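Local coordinates for GH3 beta-N-acetylglucosaminidase (Paenibacillaceae, PDB 6K5J), which hydrolyses terminal N-acetylglucosamine residues from beta-linked substrates, as a beta-N-acetylglucosaminidase of glycoside hydrolase family 3, at residues V237-L242 / S247-E252; A288-A293 / G319-E324; V390-P395 / Y415-A420. All coordinates share one frame; numbering follows the deposited sequence.

Overall arrangement
Contacts 1 and 2 both lie in the N-terminal TIM-barrel domain of the family 3 hydrolase. Their centres are about 15 Å apart and they touch. Helix 249-258 of contact 1 packs against the end of helix 281-291 in contact 2. Glu252 N lies 3.2 Å from Ala291 O, a probable hydrogen bond. Contact 3 is on the opposite side of the chain's centre, in the mixed sheet of the C-terminal part. Its centre is about 50 Å from that of contact 1 and about 56 Å from that of contact 2. Nearest atoms stay about 36 Å and 37 Å away, so it does not meet either one. The structure also holds an N-acetylglucosamine.

Contact 1. Residues V237-L242 / S247-E252; sequences VEPEKL and SSNVIE
Glu238 and Ser247 fasten the loop after strand 226-229 to the start of helix 249-258 in the TIM-barrel domain. The Ser247 hydroxyl also caps the incoming helix by accepting from Val250 N at 3.0 Å. With OG anti to the backbone N (chi1 164°), it meets both Val250 N and Glu238 OE2.

The polar contacts centre on the buried Glu238 carboxylate. Ser247 OG donates to Glu238 OE2 at 2.7 Å, onto that oxygen's anti lone pair. The other oxygen, OE1, turns back into its own loop and accepts from Glu240 N at 2.8 Å. Both oxygens are thus held, which fixes the rotation of the carboxylate. Beside it, the Asn249 amide lies 30° from the carboxylate plane. Asn249 ND2 donates to Val237 O at 2.8 Å, in the carbonyl plane and with an N-H...O angle of 159°. Pro239 CD rests against the same nitrogen.

The apolar part is smaller. Val237 and Val250 cross at about a right angle, with CG1 of Val237 3.8 Å from CG2 of Val250. Leu242 faces Ser247, CB to CB 4.4 Å, and also touches Tyr279 and Gln287.

A water donates to Glu238 OE2 at 2.6 Å and, weakly, to Asn249 OD1.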
ATOM      1  N   VAL A 237      -1.922  -6.646 -24.978  1.00 26.91           N
ATOM      2  CA  VAL A 237      -2.288  -7.983 -24.544  1.00 26.50           C
ATOM      3  C   VAL A 237      -3.751  -8.285 -24.838  1.00 30.60           C
ATOM      4  O   VAL A 237      -4.080  -9.378 -25.301  1.00 28.58           O
ATOM      5  CB  VAL A 237      -1.981  -8.181 -23.042  1.00 26.29           C
ATOM      6  CG1 VAL A 237      -2.247  -9.632 -22.630  1.00 25.27           C
ATOM      7  CG2 VAL A 237      -0.549  -7.803 -22.739  1.00 27.87           C
ATOM      8  N   GLU A 238      -4.633  -7.326 -24.580  1.00 29.89           N
ATOM      9  CA  GLU A 238      -6.076  -7.518 -24.691  1.00 27.35           C
ATOM     10  C   GLU A 238      -6.641  -6.527 -25.699  1.00 31.31           C
ATOM     11  O   GLU A 238      -6.684  -5.314 -25.416  1.00 30.56           O
ATOM     12  CB  GLU A 238      -6.747  -7.343 -23.332  1.00 26.84           C
ATOM     13  CG  GLU A 238      -8.265  -7.371 -23.357  1.00 28.74           C
ATOM     14  CD  GLU A 238      -8.813  -8.637 -24.004  1.00 33.96           C
ATOM     15  OE1 GLU A 238      -9.381  -8.537 -25.113  1.00 39.71           O
ATOM     16  OE2 GLU A 238      -8.673  -9.729 -23.406  1.00 31.08           O
ATOM     17  N   PRO A 239      -7.065  -6.984 -26.878  1.00 34.52           N
ATOM     18  CA  PRO A 239      -7.632  -6.052 -27.867  1.00 35.11           C
ATOM     19  C   PRO A 239      -8.975  -5.481 -27.463  1.00 35.96           C
ATOM     20  O   PRO A 239      -9.297  -4.360 -27.873  1.00 38.80           O
ATOM     21  CB  PRO A 239      -7.755  -6.910 -29.136  1.00 36.48           C
ATOM     22  CG  PRO A 239      -6.871  -8.097 -28.899  1.00 43.18           C
ATOM     23  CD  PRO A 239      -6.901  -8.342 -27.421  1.00 35.51           C
ATOM     24  N   GLU A 240      -9.780  -6.214 -26.697  1.00 35.95           N
ATOM     25  CA  GLU A 240     -11.077  -5.699 -26.283  1.00 35.61           C
ATOM     26  C   GLU A 240     -10.920  -4.693 -25.149  1.00 36.67           C
ATOM     27  O   GLU A 240      -9.896  -4.648 -24.461  1.00 29.78           O
ATOM     28  CB  GLU A 240     -12.002  -6.835 -25.846  1.00 39.45           C
ATOM     29  CG  GLU A 240     -12.253  -7.870 -26.926  1.00 44.92           C
ATOM     30  CD  GLU A 240     -12.754  -7.238 -28.208  1.00 54.38           C
ATOM     31  OE1 GLU A 240     -13.593  -6.314 -28.124  1.00 54.71           O
ATOM     32  OE2 GLU A 240     -12.297  -7.651 -29.298  1.00 59.04           O
ATOM     33  N   LYS A 241     -11.959  -3.874 -24.959  1.00 30.26           N
ATOM     34  CA  LYS A 241     -11.983  -2.885 -23.879  1.00 34.34           C
ATOM     35  C   LYS A 241     -12.339  -3.587 -22.566  1.00 32.75           C
ATOM     36  O   LYS A 241     -13.410  -3.408 -21.977  1.00 32.54           O
ATOM     37  CB  LYS A 241     -12.950  -1.755 -24.200  1.00 37.96           C
ATOM     38  CG  LYS A 241     -12.633  -0.461 -23.469  1.00 42.38           C
ATOM     39  CD  LYS A 241     -13.759   0.558 -23.585  1.00 50.71           C
ATOM     40  CE  LYS A 241     -13.221   1.909 -24.054  1.00 55.05           C
ATOM     41  NZ  LYS A 241     -14.308   2.798 -24.563  1.00 63.94           N
ATOM     42  N   LEU A 242     -11.404  -4.421 -22.116  1.00 26.29           N
ATOM     43  CA  LEU A 242     -11.527  -5.150 -20.854  1.00 26.97           C
ATOM     44  C   LEU A 242     -10.279  -4.873 -20.028  1.00 27.93           C
ATOM     45  O   LEU A 242      -9.154  -5.116 -20.512  1.00 25.60           O
ATOM     46  CB  LEU A 242     -11.681  -6.655 -21.084  1.00 28.26           C
ATOM     47  CG  LEU A 242     -12.940  -7.152 -21.793  1.00 30.94           C
ATOM     48  CD1 LEU A 242     -12.771  -8.619 -22.193  1.00 25.82           C
ATOM     49  CD2 LEU A 242     -14.147  -6.964 -20.898  1.00 31.20           C
ATOM     50  N   SER A 247      -9.950  -9.744 -18.226  1.00 23.71           N
ATOM     51  CA  SER A 247      -9.400 -10.157 -19.514  1.00 21.63           C
ATOM     52  C   SER A 247      -8.829 -11.566 -19.432  1.00 24.58           C
ATOM     53  O   SER A 247      -7.839 -11.800 -18.726  1.00 22.12           O
ATOM     54  CB  SER A 247      -8.303  -9.194 -19.959  1.00 23.23           C
ATOM     55  OG  SER A 247      -7.534  -9.774 -20.991  1.00 23.36           O
ATOM     56  N   SER A 248      -9.428 -12.504 -20.176  1.00 25.42           N
ATOM     57  CA  SER A 248      -8.820 -13.830 -20.235  1.00 24.31           C
ATOM     58  C   SER A 248      -7.447 -13.776 -20.895  1.00 23.50           C
ATOM     59  O   SER A 248      -6.569 -14.569 -20.546  1.00 23.88           O
ATOM     60  CB  SER A 248      -9.751 -14.820 -20.952  1.00 26.89           C
ATOM     61  OG  SER A 248     -10.119 -14.341 -22.231  1.00 34.09           O
ATOM     62  N   ASN A 249      -7.226 -12.827 -21.814  1.00 24.35           N
ATOM     63  CA  ASN A 249      -5.898 -12.677 -22.415  1.00 24.33           C
ATOM     64  C   ASN A 249      -4.836 -12.375 -21.367  1.00 23.69           C
ATOM     65  O   ASN A 249      -3.724 -12.920 -21.423  1.00 22.38           O
ATOM     66  CB  ASN A 249      -5.907 -11.573 -23.469  1.00 23.78           C
ATOM     67  CG  ASN A 249      -6.386 -12.067 -24.817  1.00 30.43           C
ATOM     68  OD1 ASN A 249      -7.042 -13.100 -24.906  1.00 27.61           O
ATOM     69  ND2 ASN A 249      -6.071 -11.325 -25.866  1.00 30.54           N
ATOM     70  N   VAL A 250      -5.151 -11.503 -20.407  1.00 22.71           N
ATOM     71  CA  VAL A 250      -4.165 -11.141 -19.392  1.00 22.78           C
ATOM     72  C   VAL A 250      -4.028 -12.240 -18.345  1.00 22.16           C
ATOM     73  O   VAL A 250      -2.913 -12.573 -17.925  1.00 23.03           O
ATOM     74  CB  VAL A 250      -4.523  -9.788 -18.741  1.00 21.68           C
ATOM     75  CG1 VAL A 250      -3.498  -9.433 -17.656  1.00 24.04           C
ATOM     76  CG2 VAL A 250      -4.592  -8.683 -19.786  1.00 21.82           C
ATOM     77  N   ILE A 251      -5.141 -12.812 -17.886  1.00 23.91           N
ATOM     78  CA  ILE A 251      -5.065 -13.736 -16.757  1.00 21.82           C
ATOM     79  C   ILE A 251      -4.810 -15.161 -17.245  1.00 25.45           C
ATOM     80  O   ILE A 251      -3.748 -15.733 -16.975  1.00 24.53           O
ATOM     81  CB  ILE A 251      -6.323 -13.659 -15.876  1.00 20.98           C
ATOM     82  CG1 ILE A 251      -6.480 -12.245 -15.297  1.00 21.15           C
ATOM     83  CG2 ILE A 251      -6.226 -14.653 -14.745  1.00 21.99           C
ATOM     84  CD1 ILE A 251      -7.699 -12.071 -14.409  1.00 23.52           C
ATOM     85  N   GLU A 252      -5.777 -15.762 -17.950  1.00 24.58           N
ATOM     86  CA  GLU A 252      -5.557 -17.129 -18.422  1.00 22.14           C
ATOM     87  C   GLU A 252      -4.397 -17.187 -19.402  1.00 23.23           C
ATOM     88  O   GLU A 252      -3.580 -18.112 -19.357  1.00 26.12           O
ATOM     89  CB  GLU A 252      -6.817 -17.699 -19.085  1.00 21.67           C
ATOM     90  CG  GLU A 252      -7.918 -18.135 -18.130  1.00 27.96           C
ATOM     91  CD  GLU A 252      -7.526 -19.261 -17.176  1.00 32.42           C
ATOM     92  OE1 GLU A 252      -6.470 -19.903 -17.373  1.00 32.74           O
ATOM     93  OE2 GLU A 252      -8.300 -19.509 -16.217  1.00 33.35           O
TER
HETATM   94  O   HOH W   1      -9.975 -11.917 -24.079  1.00 39.56           O

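Contact 2. Residues A288-A293 / G319-E324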
ATOM      1  N   ALA A 288     -14.708 -11.758 -14.061  1.00 21.57           N
ATOM      2  CA  ALA A 288     -13.392 -11.991 -13.467  1.00 21.46           C
ATOM      3  C   ALA A 288     -13.086 -13.481 -13.347  1.00 19.64           C
ATOM      4  O   ALA A 288     -11.967 -13.919 -13.644  1.00 22.22           O
ATOM      5  CB  ALA A 288     -13.315 -11.318 -12.097  1.00 21.48           C
ATOM      6  N   VAL A 289     -14.051 -14.276 -12.895  1.00 21.06           N
ATOM      7  CA  VAL A 289     -13.822 -15.718 -12.834  1.00 21.91           C
ATOM      8  C   VAL A 289     -13.610 -16.271 -14.238  1.00 20.85           C
ATOM      9  O   VAL A 289     -12.693 -17.063 -14.479  1.00 21.70           O
ATOM     10  CB  VAL A 289     -14.988 -16.427 -12.117  1.00 19.35           C
ATOM     11  CG1 VAL A 289     -14.866 -17.939 -12.296  1.00 21.85           C
ATOM     12  CG2 VAL A 289     -15.010 -16.049 -10.625  1.00 21.96           C
ATOM     13  N   GLU A 290     -14.427 -15.825 -15.197  1.00 22.62           N
ATOM     14  CA  GLU A 290     -14.262 -16.297 -16.571  1.00 24.07           C
ATOM     15  C   GLU A 290     -12.885 -15.940 -17.114  1.00 26.23           C
ATOM     16  O   GLU A 290     -12.288 -16.713 -17.871  1.00 23.66           O
ATOM     17  CB  GLU A 290     -15.358 -15.713 -17.458  1.00 23.41           C
ATOM     18  CG  GLU A 290     -16.737 -16.307 -17.190  1.00 29.26           C
ATOM     19  CD  GLU A 290     -17.795 -15.737 -18.125  1.00 37.08           C
ATOM     20  OE1 GLU A 290     -17.936 -14.495 -18.161  1.00 36.26           O
ATOM     21  OE2 GLU A 290     -18.463 -16.522 -18.835  1.00 39.06           O
ATOM     22  N   ALA A 291     -12.357 -14.778 -16.729  1.00 20.86           N
ATOM     23  CA  ALA A 291     -11.036 -14.372 -17.197  1.00 20.98           C
ATOM     24  C   ALA A 291      -9.913 -15.185 -16.566  1.00 22.28           C
ATOM     25  O   ALA A 291      -8.826 -15.257 -17.150  1.00 23.36           O
ATOM     26  CB  ALA A 291     -10.817 -12.876 -16.927  1.00 22.29           C
ATOM     27  N   GLY A 292     -10.141 -15.785 -15.394  1.00 22.16           N
ATOM     28  CA  GLY A 292      -9.128 -16.607 -14.760  1.00 23.63           C
ATOM     29  C   GLY A 292      -8.890 -16.353 -13.280  1.00 20.74           C
ATOM     30  O   GLY A 292      -8.076 -17.047 -12.668  1.00 21.31           O
ATOM     31  N   ALA A 293      -9.583 -15.378 -12.689  1.00 20.44           N
ATOM     32  CA  ALA A 293      -9.385 -15.066 -11.276  1.00 22.52           C
ATOM     33  C   ALA A 293     -10.012 -16.129 -10.377  1.00 19.92           C
ATOM     34  O   ALA A 293     -10.997 -16.782 -10.734  1.00 20.16           O
ATOM     35  CB  ALA A 293      -9.981 -13.695 -10.931  1.00 19.94           C
ATOM     36  N   GLY A 319     -25.084 -22.396 -16.626  1.00 22.21           N
ATOM     37  CA  GLY A 319     -24.124 -23.008 -17.522  1.00 23.38           C
ATOM     38  C   GLY A 319     -23.057 -22.085 -18.067  1.00 26.03           C
ATOM     39  O   GLY A 319     -22.312 -22.495 -18.964  1.00 24.67           O
ATOM     40  N   ARG A 320     -22.968 -20.844 -17.575  1.00 22.18           N
ATOM     41  CA  ARG A 320     -21.956 -19.919 -18.075  1.00 24.76           C
ATOM     42  C   ARG A 320     -20.574 -20.216 -17.523  1.00 25.70           C
ATOM     43  O   ARG A 320     -19.578 -19.990 -18.217  1.00 27.00           O
ATOM     44  CB  ARG A 320     -22.322 -18.476 -17.726  1.00 26.01           C
ATOM     45  CG  ARG A 320     -23.432 -17.881 -18.553  1.00 27.94           C
ATOM     46  CD  ARG A 320     -23.680 -16.431 -18.106  1.00 31.69           C
ATOM     47  NE  ARG A 320     -22.500 -15.598 -18.350  1.00 37.20           N
ATOM     48  CZ  ARG A 320     -22.337 -14.365 -17.873  1.00 41.05           C
ATOM     49  NH1 ARG A 320     -23.272 -13.821 -17.103  1.00 39.92           N
ATOM     50  NH2 ARG A 320     -21.236 -13.681 -18.155  1.00 38.30           N
ATOM     51  N   ILE A 321     -20.492 -20.672 -16.277  1.00 24.24           N
ATOM     52  CA  ILE A 321     -19.243 -21.096 -15.653  1.00 25.06           C
ATOM     53  C   ILE A 321     -19.372 -22.577 -15.333  1.00 24.20           C
ATOM     54  O   ILE A 321     -20.368 -23.002 -14.735  1.00 24.53           O
ATOM     55  CB  ILE A 321     -18.926 -20.280 -14.384  1.00 22.30           C
ATOM     56  CG1 ILE A 321     -18.718 -18.796 -14.738  1.00 23.31           C
ATOM     57  CG2 ILE A 321     -17.700 -20.848 -13.675  1.00 24.33           C
ATOM     58  CD1 ILE A 321     -18.545 -17.872 -13.488  1.00 25.35           C
ATOM     59  N   SER A 322     -18.371 -23.350 -15.743  1.00 24.50           N
ATOM     60  CA  SER A 322     -18.395 -24.802 -15.671  1.00 28.53           C
ATOM     61  C   SER A 322     -18.032 -25.308 -14.279  1.00 29.51           C
ATOM     62  O   SER A 322     -17.441 -24.606 -13.452  1.00 26.81           O
ATOM     63  CB  SER A 322     -17.438 -25.408 -16.703  1.00 30.49           C
ATOM     64  OG  SER A 322     -16.092 -25.371 -16.245  1.00 29.32           O
ATOM     65  N   GLU A 323     -18.389 -26.570 -14.040  1.00 26.74           N
ATOM     66  CA  GLU A 323     -18.096 -27.216 -12.768  1.00 26.16           C
ATOM     67  C   GLU A 323     -16.596 -27.331 -12.539  1.00 24.78           C
ATOM     68  O   GLU A 323     -16.108 -27.054 -11.438  1.00 28.82           O
ATOM     69  CB  GLU A 323     -18.751 -28.596 -12.726  1.00 28.62           C
ATOM     70  CG  GLU A 323     -18.348 -29.426 -11.508  1.00 31.95           C
ATOM     71  CD  GLU A 323     -19.153 -30.710 -11.386  1.00 37.57           C
ATOM     72  OE1 GLU A 323     -19.878 -31.051 -12.347  1.00 38.35           O
ATOM     73  OE2 GLU A 323     -19.065 -31.371 -10.327  1.00 38.13           O
ATOM     74  N   GLU A 324     -15.849 -27.763 -13.564  1.00 26.72           N
ATOM     75  CA  GLU A 324     -14.396 -27.839 -13.434  1.00 32.19           C
ATOM     76  C   GLU A 324     -13.802 -26.469 -13.114  1.00 28.01           C
ATOM     77  O   GLU A 324     -12.901 -26.356 -12.276  1.00 26.61           O
ATOM     78  CB  GLU A 324     -13.778 -28.410 -14.716  1.00 30.31           C
ATOM     79  CG  GLU A 324     -12.244 -28.549 -14.694  1.00 36.82           C
ATOM     80  CD  GLU A 324     -11.492 -27.256 -15.025  1.00 34.01           C
ATOM     81  OE1 GLU A 324     -12.006 -26.416 -15.807  1.00 34.14           O
ATOM     82  OE2 GLU A 324     -10.377 -27.080 -14.496  1.00 34.91           O
TER
HETATM   83  O   HOH W   2     -20.734 -15.986 -20.170  1.00 37.63           O
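Glu290 sends CG anti to its carbonyl carbon (chi1 -71°) and runs extended, which carries its carboxylate out to Arg320. The arginine chain bends at chi3 (63°) and brings NH2 round to meet it. Glu290 OE1 and Arg320 NH2 form a salt bridge at 3.4 Å. The hydrogen bond within it is weak, and the carboxylate and guanidinium planes are 72° apart. A bridging water donates to Glu290 OE2 at 2.7 Å and accepts from Arg320 NE at 2.6 Å, in plane at the guanidinium edge. Glu283 is the stronger partner of Arg320, through the same NH2.

Nearer the backbones the contact is apolar. Ile321 CD1 packs on Val289 CG1 at 3.9 Å, the two side chains at about a right angle. Ile321 CG1 lies 4.0 Å from Glu290 CG. With an alanine in place of Glu290, the water is likely to lose its acceptor, Arg320 an acidic partner and Ile321 cover on one flank.

In the TIM-barrel domain this joins the Schellman-capped end of helix 281-291, at Gly292, to the turn between helices 302-317 and 323-339. Val289 also touches Leu312 of helix 302-317 and Ile296 of strand 296-298, while Ile321 rests on Ala315 and Val316.

Contact 3. Residues V390-P395 / Y415-A420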
ATOM      1  N   VAL A 390      13.969  27.445  14.661  1.00 24.62           N
ATOM      2  CA  VAL A 390      13.641  26.733  13.433  1.00 26.95           C
ATOM      3  C   VAL A 390      12.127  26.730  13.283  1.00 22.88           C
ATOM      4  O   VAL A 390      11.407  26.315  14.199  1.00 24.95           O
ATOM      5  CB  VAL A 390      14.179  25.290  13.452  1.00 25.67           C
ATOM      6  CG1 VAL A 390      13.959  24.607  12.091  1.00 23.66           C
ATOM      7  CG2 VAL A 390      15.655  25.267  13.838  1.00 25.98           C
ATOM      8  N   LEU A 391      11.646  27.195  12.143  1.00 22.39           N
ATOM      9  CA  LEU A 391      10.238  27.081  11.804  1.00 25.68           C
ATOM     10  C   LEU A 391      10.051  25.824  10.962  1.00 24.57           C
ATOM     11  O   LEU A 391      10.610  25.720   9.868  1.00 24.29           O
ATOM     12  CB  LEU A 391       9.759  28.314  11.044  1.00 24.57           C
ATOM     13  CG  LEU A 391       8.314  28.204  10.540  1.00 28.61           C
ATOM     14  CD1 LEU A 391       7.316  28.136  11.718  1.00 25.91           C
ATOM     15  CD2 LEU A 391       7.983  29.345   9.604  1.00 26.18           C
ATOM     16  N   VAL A 392       9.282  24.870  11.468  1.00 22.62           N
ATOM     17  CA  VAL A 392       8.938  23.668  10.718  1.00 22.59           C
ATOM     18  C   VAL A 392       7.486  23.779  10.275  1.00 22.79           C
ATOM     19  O   VAL A 392       6.588  23.984  11.104  1.00 24.82           O
ATOM     20  CB  VAL A 392       9.160  22.391  11.546  1.00 24.30           C
ATOM     21  CG1 VAL A 392       8.714  21.150  10.736  1.00 19.88           C
ATOM     22  CG2 VAL A 392      10.631  22.277  11.968  1.00 20.79           C
ATOM     23  N   VAL A 393       7.256  23.647   8.974  1.00 23.36           N
ATOM     24  CA  VAL A 393       5.914  23.642   8.403  1.00 20.76           C
ATOM     25  C   VAL A 393       5.514  22.192   8.165  1.00 22.47           C
ATOM     26  O   VAL A 393       6.143  21.487   7.368  1.00 20.91           O
ATOM     27  CB  VAL A 393       5.853  24.468   7.109  1.00 19.53           C
ATOM     28  CG1 VAL A 393       4.414  24.593   6.624  1.00 22.48           C
ATOM     29  CG2 VAL A 393       6.450  25.851   7.344  1.00 23.48           C
ATOM     30  N   TRP A 394       4.488  21.731   8.874  1.00 21.04           N
ATOM     31  CA  TRP A 394       4.154  20.312   8.911  1.00 21.86           C
ATOM     32  C   TRP A 394       2.798  20.092   8.262  1.00 26.00           C
ATOM     33  O   TRP A 394       1.799  20.664   8.725  1.00 25.00           O
ATOM     34  CB  TRP A 394       4.154  19.786  10.346  1.00 22.20           C
ATOM     35  CG  TRP A 394       3.801  18.325  10.429  1.00 25.22           C
ATOM     36  CD1 TRP A 394       2.596  17.789  10.795  1.00 25.73           C
ATOM     37  CD2 TRP A 394       4.656  17.216  10.121  1.00 22.96           C
ATOM     38  NE1 TRP A 394       2.648  16.413  10.727  1.00 25.05           N
ATOM     39  CE2 TRP A 394       3.900  16.037  10.316  1.00 26.42           C
ATOM     40  CE3 TRP A 394       5.985  17.105   9.689  1.00 22.66           C
ATOM     41  CZ2 TRP A 394       4.432  14.761  10.111  1.00 25.70           C
ATOM     42  CZ3 TRP A 394       6.512  15.832   9.479  1.00 19.22           C
ATOM     43  CH2 TRP A 394       5.732  14.680   9.688  1.00 20.33           C
ATOM     44  N   PRO A 395       2.709  19.281   7.209  1.00 24.44           N
ATOM     45  CA  PRO A 395       1.431  19.075   6.523  1.00 21.96           C
ATOM     46  C   PRO A 395       0.637  17.923   7.113  1.00 27.54           C
ATOM     47  O   PRO A 395       1.186  16.928   7.585  1.00 27.36           O
ATOM     48  CB  PRO A 395       1.877  18.749   5.092  1.00 22.32           C
ATOM     49  CG  PRO A 395       3.153  17.931   5.312  1.00 24.48           C
ATOM     50  CD  PRO A 395       3.803  18.513   6.579  1.00 24.41           C
ATOM     51  N   TYR A 415       8.955  17.128  16.293  1.00 23.01           N
ATOM     52  CA  TYR A 415       9.149  16.257  17.449  1.00 22.24           C
ATOM     53  C   TYR A 415      10.604  15.817  17.576  1.00 26.31           C
ATOM     54  O   TYR A 415      11.208  15.912  18.652  1.00 22.68           O
ATOM     55  CB  TYR A 415       8.219  15.047  17.331  1.00 24.08           C
ATOM     56  CG  TYR A 415       8.461  13.944  18.353  1.00 25.84           C
ATOM     57  CD1 TYR A 415       7.806  13.953  19.587  1.00 27.79           C
ATOM     58  CD2 TYR A 415       9.336  12.896  18.078  1.00 26.37           C
ATOM     59  CE1 TYR A 415       8.025  12.945  20.520  1.00 30.88           C
ATOM     60  CE2 TYR A 415       9.557  11.883  18.993  1.00 28.91           C
ATOM     61  CZ  TYR A 415       8.897  11.914  20.213  1.00 34.82           C
ATOM     62  OH  TYR A 415       9.117  10.913  21.125  1.00 36.45           O
ATOM     63  N   TRP A 416      11.195  15.332  16.481  1.00 22.82           N
ATOM     64  CA  TRP A 416      12.566  14.835  16.577  1.00 23.87           C
ATOM     65  C   TRP A 416      13.569  15.972  16.725  1.00 24.39           C
ATOM     66  O   TRP A 416      14.573  15.833  17.434  1.00 26.22           O
ATOM     67  CB  TRP A 416      12.900  13.971  15.363  1.00 19.47           C
ATOM     68  CG  TRP A 416      12.127  12.693  15.358  1.00 19.49           C
ATOM     69  CD1 TRP A 416      11.096  12.367  14.537  1.00 20.79           C
ATOM     70  CD2 TRP A 416      12.319  11.576  16.229  1.00 22.34           C
ATOM     71  NE1 TRP A 416      10.631  11.106  14.834  1.00 21.76           N
ATOM     72  CE2 TRP A 416      11.369  10.599  15.870  1.00 24.03           C
ATOM     73  CE3 TRP A 416      13.209  11.303  17.273  1.00 24.38           C
ATOM     74  CZ2 TRP A 416      11.289   9.361  16.512  1.00 22.81           C
ATOM     75  CZ3 TRP A 416      13.123  10.085  17.917  1.00 26.19           C
ATOM     76  CH2 TRP A 416      12.167   9.127  17.534  1.00 25.05           C
ATOM     77  N   LEU A 417      13.340  17.096  16.049  1.00 23.38           N
ATOM     78  CA  LEU A 417      14.252  18.220  16.226  1.00 22.54           C
ATOM     79  C   LEU A 417      14.211  18.720  17.663  1.00 25.98           C
ATOM     80  O   LEU A 417      15.255  19.027  18.254  1.00 26.27           O
ATOM     81  CB  LEU A 417      13.913  19.339  15.248  1.00 22.00           C
ATOM     82  CG  LEU A 417      14.288  19.091  13.786  1.00 20.62           C
ATOM     83  CD1 LEU A 417      13.799  20.237  12.936  1.00 20.22           C
ATOM     84  CD2 LEU A 417      15.801  18.906  13.629  1.00 21.80           C
ATOM     85  N   LYS A 418      13.009  18.788  18.244  1.00 24.39           N
ATOM     86  CA  LYS A 418      12.870  19.157  19.650  1.00 29.52           C
ATOM     87  C   LYS A 418      13.605  18.178  20.556  1.00 30.80           C
ATOM     88  O   LYS A 418      14.260  18.583  21.526  1.00 31.08           O
ATOM     89  CB  LYS A 418      11.388  19.214  20.020  1.00 26.95           C
ATOM     90  CG  LYS A 418      10.700  20.487  19.586  1.00 26.57           C
ATOM     91  CD  LYS A 418       9.196  20.437  19.884  1.00 27.62           C
ATOM     92  CE  LYS A 418       8.505  21.683  19.348  1.00 27.68           C
ATOM     93  NZ  LYS A 418       7.026  21.497  19.209  1.00 39.61           N
ATOM     94  N   SER A 419      13.515  16.882  20.262  1.00 25.20           N
ATOM     95  CA  SER A 419      14.213  15.922  21.103  1.00 28.41           C
ATOM     96  C   SER A 419      15.725  16.091  21.022  1.00 31.08           C
ATOM     97  O   SER A 419      16.434  15.688  21.949  1.00 32.16           O
ATOM     98  CB  SER A 419      13.798  14.494  20.728  1.00 29.27           C
ATOM     99  OG  SER A 419      14.637  13.972  19.710  1.00 35.38           O
ATOM    100  N   ALA A 420      16.232  16.694  19.952  1.00 28.79           N
ATOM    101  CA  ALA A 420      17.656  16.944  19.810  1.00 29.76           C
ATOM    102  C   ALA A 420      18.087  18.255  20.454  1.00 31.55           C
ATOM    103  O   ALA A 420      19.272  18.595  20.395  1.00 33.15           O
ATOM    104  CB  ALA A 420      18.047  16.944  18.333  1.00 27.57           C
TER
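Leu417 packs on Val392 and Val390 in a small, buried, wholly apolar contact between a strand and the helix that follows it. The two elements belong to the beta-alpha-beta unit made of strand 390-396, helix 413-419 and strand 424-430. The outer strands of this unit run parallel, side by side in the mixed sheet. The helix makes the crossover between them and lies over one face.

The contact rests on a single methyl group. Leu417 CD1 reaches Val392 CG2 at 3.9 Å. It approaches Val390 CG1 more loosely, at 4.5 Å. Leu417 CG is anti to the carbonyl carbon (chi1 -73°), and the chain beyond it stretches on (chi2 176°), which pushes CD1 out toward the sheet. On the strand, the CG2 branch of Val392 is the one that meets it. That branch stands anti to the carbonyl carbon, beside the backbone N. The CB atoms of Val390 and Val392 both point toward the helix, two residues apart along the strand.

The backbones stay well separated. The nearest pair of CA atoms, those of Val390 and Leu417, is 9.0 Å apart. The buried area is only 74 Å², as befits one leucine set against two valines. Within the helix, Ser419 OG donates to Trp416 O at 2.9 Å.

Around the contact, the backbone of Val390 bonds to Asp423 and Asn425, and that of Val392 to Asn425. Leu391 pairs with strand 450-455 on the other edge, through Gln450 and Val452. Leu417 also touches Val424 of strand 424-430. Trp416 extends to helix 507-517, where it meets Met510, Arg511 and Ala514.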